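Local coordinates for protein KLLA0E08119p (Kluyveromyces lactis, PDB 3VA7) that probably carboxylates urea to urea-1-carboxylate with ATP, hydrogencarbonate and a biotin cofactor, as the urea carboxylase part of a larger enzyme of urea degradation, at residues A366-E371 with T444-L449; A414-H419 with Q432-T437. All coordinates share one frame; numbering follows the deposited sequence.

Interaction 1 of 2, residues A366-E371 with T444-L449; sequences ARLYAE and TNIDYL
Within the biotin carboxylase C-terminal region, the carboxamide of Asn-445 fastens the start of helix 446-454 to strand 362-372 by gripping the backbone on both flanks of Leu-368. Its ND2 gives a nearly straight bond (168°) to Arg-367 O at 3.0 Å, lying in the planes of both the amide and the carbonyl. On the other branch, OD1 accepts from Tyr-369 N at 2.8 Å; this donor stands above the Asn-445 carbonyl plane and is not aimed at a lone pair. The amide thus engages a backbone C=O and N-H two residues apart, much as a neighbouring strand might. With CG held between the backbone N and the carbonyl carbon (chi1 64°), the side chain of this N-cap residue turns to the strand and makes no capping bond. Its backbone N adds a weak bond to Tyr-369 O at 3.2 Å. ND2 also donates to a water at 3.0 Å, which in turn donates to Glu-371 OE1, so ND2 has two acceptors, the Arg-367 carbonyl and the water. The Tyr-369 ring meets ND2 with its edge, CD2 lying 3.7 Å away and the ring and amide planes 72° apart. Beyond it, Tyr-369 OH accepts from Arg-367 NH1, while the same guanidinium pairs with Glu-268 and Glu-325. Thr-444 OG1 accepts from Ile-446 N at 3.2 Å, an ST turn that shapes the entry to the helix. Apolar contacts flank the amide: Leu-368 CD1 rests 3.7 Å from Ile-446 CD1, and Ala-366 CB lies 4.2 Å from Leu-449 CG. Leu-434 of helix 423-435 packs against Ile-446 and Leu-449, so the two helices lie side by side against the sheet, in which strands 264-270 and 412-420 flank strand 362-372.

Interaction 2 of 2, residues A414-H419 with Q432-T437; sequences AKIIVH and QALNET
Ala-433 O, near the end of helix 423-435, is gripped by two donors that come from opposite faces of its carbonyl plane: Thr-437 OG1 at 3.0 Å and Glu-436 N at 3.0 Å. The hydroxyl stands above that plane, not on a lone pair. Thr-437 can fold back this way because OG1 lies beside its own backbone N, anti to the carbonyl carbon (chi1 -75°). The same oxygen meets Ile-416 CD1 tip to tip at 3.9 Å, so the strand's side chain abuts the turn that ends the helix. With an alanine in place of this threonine, Ala-433 O is likely to keep the Glu-436 N bond but lose the hydroxyl's, and Ile-416 CD1 would probably face a gap where OG1 had been. In the biotin carboxylase C-terminal region, strand 412-420 and helix 423-435 follow each other directly in the chain, and the helix folds back over one face of the antiparallel sheet; the contact between them is apolar, with no hydrogen bond crossing it. Ile-416 carries most of it by splitting its branches. CG2 presses on Ala-433 CB at 3.8 Å, while CD1, on the CG1 branch, meets Leu-434 CD2 at 4.2 Å, the two side chains crossing at a slant. Two residues on, Val-418 CG2 reaches the same Ala-433 CB at 4.0 Å, so this one methyl serves two strand side chains. Ile-417, between the two, points away from helix 423-435 and packs on helix 326-333. Gln-432 NE2 donates to the syn lone pair of Glu-436 OE2 at 2.6 Å, and Glu-436 OE1 accepts from Trp-392 NE1. Leu-434 O, farther round the turn, receives a bond from Arg-450 of helix 446-454.

From the N terminus the chain first lays down 366-371 in strand 362-372, and some forty residues later returns along 414-419 as that strand's antiparallel neighbour. Helix 423-435 follows at once, and interaction 2 closes the short strand-to-helix loop, 12 residues lying between its segments. A few residues on, 444-449 begins helix 446-454, and interaction 1 closes the longer loop of 72 residues, within which interaction 2 is nested. The two are in contact: Leu-368 N with Ala-414 O and Ala-366 N with Ile-416 O, each pair 3.0 Å apart, probably bond across the strands. Two adjacent strands and two successive helices are thereby tied together within the biotin carboxylase C-terminal region.

Interaction 1 of 2, residues A366-E371 with T444-L449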
# COMPACT_ATOMS: atom_id res chain seq x y z
N ALA A 366 -9.94 -13.09 -23.96
CA ALA A 366 -8.63 -12.46 -23.84
C ALA A 366 -8.00 -12.95 -22.53
O ALA A 366 -8.69 -13.12 -21.50
CB ALA A 366 -8.75 -10.91 -23.84
N ARG A 367 -6.71 -13.20 -22.56
CA ARG A 367 -6.07 -13.74 -21.38
C ARG A 367 -5.30 -12.67 -20.62
O ARG A 367 -4.24 -12.21 -21.08
CB ARG A 367 -5.10 -14.83 -21.82
CG ARG A 367 -5.65 -15.92 -22.71
CD ARG A 367 -4.74 -17.16 -22.52
NE ARG A 367 -5.11 -18.31 -23.33
CZ ARG A 367 -4.38 -19.42 -23.41
NH1 ARG A 367 -3.26 -19.52 -22.71
NH2 ARG A 367 -4.76 -20.42 -24.17
N LEU A 368 -5.82 -12.27 -19.47
CA LEU A 368 -5.14 -11.32 -18.60
C LEU A 368 -4.04 -11.99 -17.81
O LEU A 368 -4.32 -12.84 -16.97
CB LEU A 368 -6.10 -10.63 -17.63
CG LEU A 368 -5.61 -9.39 -16.83
CD1 LEU A 368 -5.61 -8.11 -17.69
CD2 LEU A 368 -6.45 -9.17 -15.55
N TYR A 369 -2.80 -11.59 -18.10
CA TYR A 369 -1.58 -12.08 -17.43
C TYR A 369 -0.93 -11.01 -16.54
O TYR A 369 -0.88 -9.82 -16.90
CB TYR A 369 -0.54 -12.52 -18.47
CG TYR A 369 -0.84 -13.83 -19.17
CD1 TYR A 369 -0.54 -15.04 -18.54
CD2 TYR A 369 -1.37 -13.87 -20.46
CE1 TYR A 369 -0.80 -16.27 -19.15
CE2 TYR A 369 -1.62 -15.08 -21.09
CZ TYR A 369 -1.33 -16.29 -20.41
OH TYR A 369 -1.57 -17.54 -20.95
N ALA A 370 -0.39 -11.43 -15.38
CA ALA A 370 0.51 -10.59 -14.58
C ALA A 370 1.87 -10.59 -15.26
O ALA A 370 2.77 -11.37 -14.92
CB ALA A 370 0.62 -11.13 -13.21
N GLU A 371 2.01 -9.72 -16.25
CA GLU A 371 3.22 -9.64 -17.07
C GLU A 371 3.46 -8.21 -17.50
O GLU A 371 2.49 -7.41 -17.61
CB GLU A 371 3.01 -10.38 -18.38
CG GLU A 371 3.52 -11.74 -18.48
CD GLU A 371 2.93 -12.40 -19.72
OE1 GLU A 371 2.26 -11.64 -20.48
OE2 GLU A 371 3.14 -13.64 -19.91
N THR A 444 0.11 -5.72 -15.58
CA THR A 444 -0.72 -6.61 -16.37
C THR A 444 -0.48 -6.36 -17.83
O THR A 444 0.32 -5.50 -18.19
CB THR A 444 -2.25 -6.46 -16.06
OG1 THR A 444 -2.79 -5.22 -16.58
CG2 THR A 444 -2.51 -6.57 -14.54
N ASN A 445 -1.16 -7.12 -18.67
CA ASN A 445 -1.01 -6.97 -20.09
C ASN A 445 -2.27 -6.32 -20.62
O ASN A 445 -2.59 -6.43 -21.78
CB ASN A 445 -0.71 -8.33 -20.74
CG ASN A 445 -1.88 -9.38 -20.59
OD1 ASN A 445 -2.71 -9.32 -19.69
ND2 ASN A 445 -1.91 -10.34 -21.50
N ILE A 446 -2.98 -5.62 -19.77
CA ILE A 446 -4.31 -5.14 -20.14
C ILE A 446 -4.22 -4.17 -21.31
O ILE A 446 -4.99 -4.23 -22.25
CB ILE A 446 -5.08 -4.57 -18.91
CG1 ILE A 446 -6.54 -4.32 -19.21
CG2 ILE A 446 -4.42 -3.29 -18.29
CD1 ILE A 446 -7.33 -5.52 -19.75
N ASP A 447 -3.26 -3.26 -21.21
CA ASP A 447 -3.08 -2.23 -22.19
C ASP A 447 -2.67 -2.85 -23.51
O ASP A 447 -3.17 -2.47 -24.53
CB ASP A 447 -2.02 -1.20 -21.76
CG ASP A 447 -1.94 -0.02 -22.72
OD1 ASP A 447 -2.97 0.67 -22.82
OD2 ASP A 447 -0.91 0.17 -23.41
N TYR A 448 -1.73 -3.78 -23.47
CA TYR A 448 -1.37 -4.59 -24.64
C TYR A 448 -2.60 -5.30 -25.27
O TYR A 448 -2.83 -5.24 -26.47
CB TYR A 448 -0.35 -5.60 -24.17
CG TYR A 448 0.05 -6.64 -25.14
CD1 TYR A 448 -0.45 -7.93 -25.02
CD2 TYR A 448 0.99 -6.37 -26.14
CE1 TYR A 448 -0.05 -8.93 -25.88
CE2 TYR A 448 1.40 -7.36 -27.03
CZ TYR A 448 0.88 -8.64 -26.89
OH TYR A 448 1.25 -9.66 -27.74
N LEU A 449 -3.40 -5.93 -24.43
CA LEU A 449 -4.66 -6.54 -24.86
C LEU A 449 -5.57 -5.54 -25.54
O LEU A 449 -6.18 -5.86 -26.55
CB LEU A 449 -5.43 -7.18 -23.68
CG LEU A 449 -5.28 -8.65 -23.28
CD1 LEU A 449 -4.13 -9.34 -23.98
CD2 LEU A 449 -5.17 -8.77 -21.77
O HOH W 1 0.62 -10.90 -22.95

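Interaction 2 of 2, residues A414-H419 with Q432-T437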
# COMPACT_ATOMS: atom_id res chain seq x y z
N ALA A 414 -6.82 -13.93 -15.14
CA ALA A 414 -8.22 -13.90 -15.47
C ALA A 414 -8.38 -14.17 -16.94
O ALA A 414 -7.48 -13.98 -17.71
CB ALA A 414 -8.83 -12.54 -15.07
N LYS A 415 -9.51 -14.72 -17.31
CA LYS A 415 -9.83 -14.91 -18.70
C LYS A 415 -11.14 -14.18 -18.84
O LYS A 415 -12.10 -14.42 -18.07
CB LYS A 415 -9.96 -16.37 -19.05
CG LYS A 415 -8.67 -17.08 -18.99
CD LYS A 415 -8.81 -18.50 -19.52
CE LYS A 415 -9.59 -19.38 -18.56
NZ LYS A 415 -10.06 -20.62 -19.17
N ILE A 416 -11.15 -13.24 -19.78
CA ILE A 416 -12.25 -12.34 -19.99
C ILE A 416 -12.97 -12.78 -21.25
O ILE A 416 -12.41 -12.72 -22.34
CB ILE A 416 -11.73 -10.89 -20.08
CG1 ILE A 416 -11.16 -10.52 -18.71
CG2 ILE A 416 -12.85 -9.92 -20.41
CD1 ILE A 416 -9.92 -9.73 -18.77
N ILE A 417 -14.20 -13.25 -21.07
CA ILE A 417 -14.99 -13.86 -22.12
C ILE A 417 -16.37 -13.17 -22.43
O ILE A 417 -17.27 -13.01 -21.57
CB ILE A 417 -15.22 -15.33 -21.80
CG1 ILE A 417 -13.86 -15.95 -21.44
CG2 ILE A 417 -15.92 -16.08 -22.94
CD1 ILE A 417 -13.96 -16.84 -20.20
N VAL A 418 -16.51 -12.85 -23.71
CA VAL A 418 -17.60 -12.04 -24.21
C VAL A 418 -18.41 -12.83 -25.29
O VAL A 418 -17.83 -13.65 -26.03
CB VAL A 418 -16.91 -10.78 -24.73
CG1 VAL A 418 -17.15 -10.53 -26.18
CG2 VAL A 418 -17.21 -9.63 -23.83
N HIS A 419 -19.72 -12.63 -25.35
CA HIS A 419 -20.64 -13.41 -26.24
C HIS A 419 -21.46 -12.40 -26.97
O HIS A 419 -22.28 -11.69 -26.35
CB HIS A 419 -21.63 -14.28 -25.45
CG HIS A 419 -22.40 -15.24 -26.30
ND1 HIS A 419 -23.57 -15.87 -25.88
CD2 HIS A 419 -22.16 -15.69 -27.56
CE1 HIS A 419 -24.00 -16.67 -26.85
NE2 HIS A 419 -23.16 -16.57 -27.88
N GLN A 432 -15.17 -3.20 -24.89
CA GLN A 432 -15.78 -2.62 -23.70
C GLN A 432 -15.30 -3.39 -22.46
O GLN A 432 -14.82 -2.77 -21.50
CB GLN A 432 -17.32 -2.48 -23.75
CG GLN A 432 -17.87 -1.65 -22.53
CD GLN A 432 -19.46 -1.66 -22.30
OE1 GLN A 432 -20.22 -1.56 -23.25
NE2 GLN A 432 -19.91 -1.73 -21.02
N ALA A 433 -15.37 -4.72 -22.48
CA ALA A 433 -14.92 -5.54 -21.32
C ALA A 433 -13.48 -5.19 -20.87
O ALA A 433 -13.22 -4.98 -19.69
CB ALA A 433 -15.06 -7.06 -21.62
N LEU A 434 -12.57 -5.13 -21.82
CA LEU A 434 -11.20 -4.78 -21.52
C LEU A 434 -11.06 -3.40 -20.87
O LEU A 434 -10.23 -3.23 -19.96
CB LEU A 434 -10.34 -4.87 -22.79
CG LEU A 434 -10.23 -6.33 -23.26
CD1 LEU A 434 -9.33 -6.48 -24.41
CD2 LEU A 434 -9.82 -7.24 -22.13
N ASN A 435 -11.90 -2.45 -21.33
CA ASN A 435 -11.94 -1.06 -20.85
C ASN A 435 -12.44 -1.00 -19.42
O ASN A 435 -12.13 -0.08 -18.66
CB ASN A 435 -12.89 -0.23 -21.73
CG ASN A 435 -12.20 0.39 -23.00
OD1 ASN A 435 -11.14 -0.06 -23.48
ND2 ASN A 435 -12.83 1.44 -23.52
N GLU A 436 -13.19 -2.01 -19.04
CA GLU A 436 -13.97 -1.99 -17.85
C GLU A 436 -13.25 -2.87 -16.82
O GLU A 436 -13.71 -3.04 -15.68
CB GLU A 436 -15.35 -2.53 -18.21
CG GLU A 436 -16.53 -1.79 -17.65
CD GLU A 436 -17.76 -1.92 -18.52
OE1 GLU A 436 -18.64 -2.73 -18.23
OE2 GLU A 436 -17.85 -1.19 -19.51
N THR A 437 -12.10 -3.39 -17.24
CA THR A 437 -11.28 -4.26 -16.41
C THR A 437 -10.21 -3.42 -15.73
O THR A 437 -9.25 -2.91 -16.37
CB THR A 437 -10.60 -5.37 -17.27
OG1 THR A 437 -11.57 -6.37 -17.63
CG2 THR A 437 -9.43 -6.05 -16.50